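Long-range contact in EreC (Klebsiella pneumoniae, PDB 6XCQ), which probably inactivates macrolide antibiotics such as erythromycin by hydrolysing the ester bond of their lactone ring: residues I302-P314 and P325-Y338. The protein carries 1 engineered substitution. Sequence-based numbering, arbitrary orientation.
Sequences ILLAHNNNLQKTP and PMGQHLAEREEEDY. Engineered in segment 302-314: Asn309 (natural residue His).
Lys312 runs along the edge of the Tyr338 ring, where two short helices, 307-310 and 326-330, pack beside the esterase's central mixed sheet. Lysine CB sits 4.0 Å from Gly327 O and near Ala331 CB. CG lies 3.6 Å from Tyr338 CE2 and close to Gly327 O. CD stays beside CE2 and CD2, the two side chains passing in opposite directions. Past the ring edge the chain bends (chi3 -71°), and CE leads on to NZ. NZ forms a salt bridge with Asp422 and a weak bond to a water that donates to Tyr338 O.

Tyr338 OH donates to Leu310 O at 2.7 Å, on a lone pair in the carbonyl plane. Leu330 CB lies on one ring face. Leu303 CD1 meets Leu330 CD1 tip to tip and touches Met326 CE. Met326 CG is anti to the backbone N (chi1 171°), and CE ends 3.7 Å from Leu310 CD2.

The end of helix 307-310 meets the start of helix 326-330. Pro325, the N-cap residue, packs against backbone oxygens of Asn308, Gln311 and Thr313. Asp282 OD2 accepts from ND2 of the engineered Asn309 and from Met326 N. Gly327 N donates to Asn309 O at 2.9 Å, nearly in line with the C=O bond.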
loop_
_atom_site.group_PDB
_atom_site.type_symbol
_atom_site.label_atom_id
_atom_site.label_comp_id
_atom_site.label_asym_id
_atom_site.label_seq_id
_atom_site.Cartn_x
_atom_site.Cartn_y
_atom_site.Cartn_z
ATOM N N ILE A 302 4.530 -3.929 -9.517
ATOM C CA ILE A 302 3.075 -3.857 -9.403
ATOM C C ILE A 302 2.773 -3.389 -7.986
ATOM O O ILE A 302 3.174 -4.050 -7.021
ATOM C CB ILE A 302 2.432 -5.228 -9.672
ATOM C CG1 ILE A 302 2.932 -5.831 -10.991
ATOM C CG2 ILE A 302 0.914 -5.149 -9.624
ATOM C CD1 ILE A 302 2.537 -7.335 -11.140
ATOM N N LEU A 303 2.093 -2.252 -7.832
ATOM C CA LEU A 303 1.802 -1.720 -6.499
ATOM C C LEU A 303 0.390 -2.134 -6.101
ATOM O O LEU A 303 -0.568 -1.821 -6.813
ATOM C CB LEU A 303 1.926 -0.195 -6.457
ATOM C CG LEU A 303 3.254 0.409 -6.905
ATOM C CD1 LEU A 303 3.193 1.945 -6.750
ATOM C CD2 LEU A 303 4.384 -0.208 -6.085
ATOM N N LEU A 304 0.261 -2.824 -4.967
ATOM C CA LEU A 304 -1.041 -3.271 -4.465
ATOM C C LEU A 304 -1.418 -2.315 -3.341
ATOM O O LEU A 304 -0.992 -2.473 -2.194
ATOM C CB LEU A 304 -0.971 -4.726 -3.984
ATOM C CG LEU A 304 -0.581 -5.819 -4.990
ATOM C CD1 LEU A 304 -0.789 -7.226 -4.380
ATOM C CD2 LEU A 304 -1.379 -5.674 -6.290
ATOM N N ALA A 305 -2.173 -1.275 -3.676
ATOM C CA ALA A 305 -2.566 -0.302 -2.671
ATOM C C ALA A 305 -4.009 0.115 -2.930
ATOM O O ALA A 305 -4.613 -0.269 -3.931
ATOM C CB ALA A 305 -1.615 0.900 -2.665
ATOM N N HIS A 306 -4.564 0.902 -2.015
ATOM C CA HIS A 306 -5.949 1.346 -2.150
ATOM C C HIS A 306 -6.079 2.293 -3.346
ATOM O O HIS A 306 -5.109 2.962 -3.726
ATOM C CB HIS A 306 -6.390 2.040 -0.857
ATOM C CG HIS A 306 -7.877 2.142 -0.682
ATOM N ND1 HIS A 306 -8.623 3.138 -1.266
ATOM C CD2 HIS A 306 -8.749 1.389 0.034
ATOM C CE1 HIS A 306 -9.894 2.999 -0.922
ATOM N NE2 HIS A 306 -9.998 1.948 -0.129
ATOM N N ASN A 307 -7.281 2.329 -3.958
ATOM C CA ASN A 307 -7.602 3.352 -4.964
ATOM C C ASN A 307 -7.158 4.736 -4.503
ATOM O O ASN A 307 -6.568 5.505 -5.271
ATOM C CB ASN A 307 -9.111 3.405 -5.255
ATOM C CG ASN A 307 -9.611 2.247 -6.111
ATOM O OD1 ASN A 307 -8.862 1.339 -6.474
ATOM N ND2 ASN A 307 -10.905 2.283 -6.434
ATOM N N ASN A 308 -7.475 5.081 -3.250
ATOM C CA ASN A 308 -7.142 6.401 -2.727
ATOM C C ASN A 308 -5.634 6.649 -2.683
ATOM O O ASN A 308 -5.216 7.812 -2.694
ATOM C CB ASN A 308 -7.719 6.585 -1.322
ATOM C CG ASN A 308 -9.241 6.554 -1.298
ATOM O OD1 ASN A 308 -9.888 6.382 -2.320
ATOM N ND2 ASN A 308 -9.810 6.705 -0.116
ATOM N N ASN A 309 -4.808 5.601 -2.616
ATOM C CA ASN A 309 -3.365 5.833 -2.632
ATOM C C ASN A 309 -2.824 5.906 -4.057
ATOM O O ASN A 309 -1.904 6.684 -4.329
ATOM C CB ASN A 309 -2.596 4.732 -1.881
ATOM C CG ASN A 309 -3.036 4.566 -0.440
ATOM O OD1 ASN A 309 -3.569 3.524 -0.067
ATOM N ND2 ASN A 309 -2.772 5.572 0.386
ATOM N N LEU A 310 -3.372 5.103 -4.967
ATOM C CA LEU A 310 -2.886 5.063 -6.339
ATOM C C LEU A 310 -3.339 6.262 -7.158
ATOM O O LEU A 310 -2.713 6.564 -8.182
ATOM C CB LEU A 310 -3.369 3.787 -7.031
ATOM C CG LEU A 310 -2.954 2.427 -6.461
ATOM C CD1 LEU A 310 -3.586 1.350 -7.315
ATOM C CD2 LEU A 310 -1.455 2.269 -6.473
ATOM N N GLN A 311 -4.429 6.912 -6.747
ATOM C CA GLN A 311 -5.014 8.034 -7.480
ATOM C C GLN A 311 -3.956 9.087 -7.786
ATOM O O GLN A 311 -3.057 9.322 -6.981
ATOM C CB GLN A 311 -6.137 8.644 -6.633
ATOM C CG GLN A 311 -6.995 9.682 -7.332
ATOM C CD GLN A 311 -8.247 10.013 -6.547
ATOM O OE1 GLN A 311 -8.972 9.121 -6.085
ATOM N NE2 GLN A 311 -8.506 11.299 -6.384
ATOM N N LYS A 312 -4.034 9.706 -8.967
ATOM C CA LYS A 312 -2.989 10.650 -9.365
ATOM C C LYS A 312 -3.382 12.107 -9.152
ATOM O O LYS A 312 -2.586 12.997 -9.446
ATOM C CB LYS A 312 -2.590 10.411 -10.829
ATOM C CG LYS A 312 -2.127 8.971 -11.094
ATOM C CD LYS A 312 -1.578 8.752 -12.510
ATOM C CE LYS A 312 -2.654 8.805 -13.571
ATOM N NZ LYS A 312 -2.125 8.321 -14.896
ATOM N N THR A 313 -4.576 12.368 -8.637
ATOM C CA THR A 313 -5.073 13.712 -8.358
ATOM C C THR A 313 -5.431 13.797 -6.878
ATOM O O THR A 313 -5.550 12.746 -6.222
ATOM C CB THR A 313 -6.300 14.005 -9.222
ATOM O OG1 THR A 313 -7.322 13.054 -8.890
ATOM C CG2 THR A 313 -5.949 13.936 -10.720
ATOM N N PRO A 314 -5.629 14.996 -6.317
ATOM C CA PRO A 314 -5.915 15.092 -4.881
ATOM C C PRO A 314 -7.178 14.343 -4.477
ATOM O O PRO A 314 -8.194 14.344 -5.186
ATOM C CB PRO A 314 -6.061 16.601 -4.654
ATOM C CG PRO A 314 -5.186 17.203 -5.691
ATOM C CD PRO A 314 -5.372 16.333 -6.898
ATOM N N PRO A 325 -2.182 12.091 -2.827
ATOM C CA PRO A 325 -1.920 10.650 -2.751
ATOM C C PRO A 325 -0.548 10.304 -3.299
ATOM O O PRO A 325 0.060 11.067 -4.047
ATOM C CB PRO A 325 -3.010 10.040 -3.640
ATOM C CG PRO A 325 -3.271 11.124 -4.647
ATOM C CD PRO A 325 -3.039 12.441 -3.973
ATOM N N MET A 326 -0.089 9.103 -2.932
ATOM C CA MET A 326 1.151 8.566 -3.486
ATOM C C MET A 326 1.177 8.668 -5.013
ATOM O O MET A 326 2.174 9.093 -5.604
ATOM C CB MET A 326 1.324 7.112 -3.043
ATOM C CG MET A 326 2.479 6.391 -3.737
ATOM S SD MET A 326 2.456 4.598 -3.487
ATOM C CE MET A 326 0.982 4.126 -4.391
ATOM N N GLY A 327 0.074 8.300 -5.673
ATOM C CA GLY A 327 0.064 8.313 -7.130
ATOM C C GLY A 327 0.322 9.681 -7.745
ATOM O O GLY A 327 0.877 9.775 -8.843
ATOM N N GLN A 328 -0.076 10.756 -7.059
ATOM C CA GLN A 328 0.139 12.090 -7.611
ATOM C C GLN A 328 1.624 12.432 -7.620
ATOM O O GLN A 328 2.106 13.096 -8.548
ATOM C CB GLN A 328 -0.663 13.144 -6.833
ATOM C CG GLN A 328 -0.580 14.577 -7.430
ATOM C CD GLN A 328 -1.565 15.574 -6.818
ATOM O OE1 GLN A 328 -2.342 15.237 -5.923
ATOM N NE2 GLN A 328 -1.537 16.817 -7.311
ATOM N N HIS A 329 2.369 11.970 -6.606
ATOM C CA HIS A 329 3.824 12.101 -6.636
ATOM C C HIS A 329 4.413 11.288 -7.782
ATOM O O HIS A 329 5.217 11.793 -8.572
ATOM C CB HIS A 329 4.446 11.639 -5.307
ATOM C CG HIS A 329 4.096 12.485 -4.120
ATOM N ND1 HIS A 329 4.875 13.540 -3.699
ATOM C CD2 HIS A 329 3.061 12.411 -3.247
ATOM C CE1 HIS A 329 4.341 14.076 -2.616
ATOM N NE2 HIS A 329 3.239 13.407 -2.318
ATOM N N LEU A 330 4.029 10.013 -7.880
ATOM C CA LEU A 330 4.583 9.145 -8.911
ATOM C C LEU A 330 4.245 9.623 -10.314
ATOM O O LEU A 330 5.055 9.462 -11.236
ATOM C CB LEU A 330 4.076 7.720 -8.711
ATOM C CG LEU A 330 4.552 7.039 -7.433
ATOM C CD1 LEU A 330 3.925 5.630 -7.352
ATOM C CD2 LEU A 330 6.098 6.999 -7.393
ATOM N N ALA A 331 3.063 10.198 -10.507
ATOM C CA ALA A 331 2.727 10.767 -11.813
ATOM C C ALA A 331 3.640 11.918 -12.211
ATOM O O ALA A 331 3.636 12.306 -13.386
ATOM C CB ALA A 331 1.275 11.252 -11.834
ATOM N N GLU A 332 4.402 12.476 -11.267
ATOM C CA GLU A 332 5.357 13.551 -11.517
ATOM C C GLU A 332 6.650 13.085 -12.171
ATOM O O GLU A 332 7.412 13.935 -12.642
ATOM C CB GLU A 332 5.740 14.247 -10.212
ATOM C CG GLU A 332 4.662 15.059 -9.558
ATOM C CD GLU A 332 5.241 16.104 -8.632
ATOM O OE1 GLU A 332 4.996 17.306 -8.867
ATOM O OE2 GLU A 332 5.949 15.727 -7.667
ATOM N N ARG A 333 6.937 11.783 -12.159
ATOM C CA ARG A 333 8.205 11.276 -12.676
ATOM C C ARG A 333 8.406 11.709 -14.119
ATOM O O ARG A 333 7.505 11.565 -14.947
ATOM C CB ARG A 333 8.237 9.748 -12.582
ATOM C CG ARG A 333 8.527 9.223 -11.201
ATOM C CD ARG A 333 8.319 7.716 -11.111
ATOM N NE ARG A 333 9.073 6.985 -12.123
ATOM C CZ ARG A 333 10.363 6.677 -12.008
ATOM N NH1 ARG A 333 11.032 7.044 -10.930
ATOM N NH2 ARG A 333 10.982 6.003 -12.963
ATOM N N GLU A 334 9.601 12.231 -14.422
ATOM C CA GLU A 334 9.906 12.638 -15.794
ATOM C C GLU A 334 9.807 11.471 -16.768
ATOM O O GLU A 334 9.534 11.679 -17.957
ATOM C CB GLU A 334 11.304 13.256 -15.866
ATOM N N GLU A 335 10.019 10.244 -16.292
ATOM C CA GLU A 335 9.898 9.073 -17.154
ATOM C C GLU A 335 8.462 8.779 -17.574
ATOM O O GLU A 335 8.264 7.978 -18.493
ATOM C CB GLU A 335 10.486 7.848 -16.458
ATOM C CG GLU A 335 11.946 7.990 -16.073
ATOM C CD GLU A 335 12.144 8.600 -14.694
ATOM O OE1 GLU A 335 13.113 8.215 -14.012
ATOM O OE2 GLU A 335 11.339 9.467 -14.290
ATOM N N GLU A 336 7.467 9.407 -16.939
ATOM C CA GLU A 336 6.048 9.190 -17.251
ATOM C C GLU A 336 5.716 7.703 -17.395
ATOM O O GLU A 336 5.010 7.277 -18.313
ATOM C CB GLU A 336 5.653 9.975 -18.501
ATOM C CG GLU A 336 5.780 11.472 -18.314
ATOM C CD GLU A 336 5.308 12.257 -19.521
ATOM O OE1 GLU A 336 4.417 11.761 -20.237
ATOM O OE2 GLU A 336 5.829 13.371 -19.754
ATOM N N ASP A 337 6.219 6.904 -16.445
ATOM C CA ASP A 337 6.109 5.450 -16.486
ATOM C C ASP A 337 5.275 4.882 -15.329
ATOM O O ASP A 337 5.437 3.711 -14.976
ATOM C CB ASP A 337 7.507 4.830 -16.485
ATOM C CG ASP A 337 8.314 5.222 -15.262
ATOM O OD1 ASP A 337 7.772 5.954 -14.410
ATOM O OD2 ASP A 337 9.488 4.802 -15.139
ATOM N N TYR A 338 4.413 5.692 -14.720
ATOM C CA TYR A 338 3.475 5.240 -13.699
ATOM C C TYR A 338 2.083 5.123 -14.299
ATOM O O TYR A 338 1.630 6.035 -14.999
ATOM C CB TYR A 338 3.435 6.208 -12.515
ATOM C CG TYR A 338 2.359 5.877 -11.499
ATOM C CD1 TYR A 338 2.397 4.690 -10.783
ATOM C CD2 TYR A 338 1.316 6.760 -11.244
ATOM C CE1 TYR A 338 1.405 4.387 -9.836
ATOM C CE2 TYR A 338 0.336 6.470 -10.303
ATOM C CZ TYR A 338 0.385 5.284 -9.608
ATOM O OH TYR A 338 -0.606 4.988 -8.690
HETATM O O HOH W 1 1.249 8.759 -14.683
#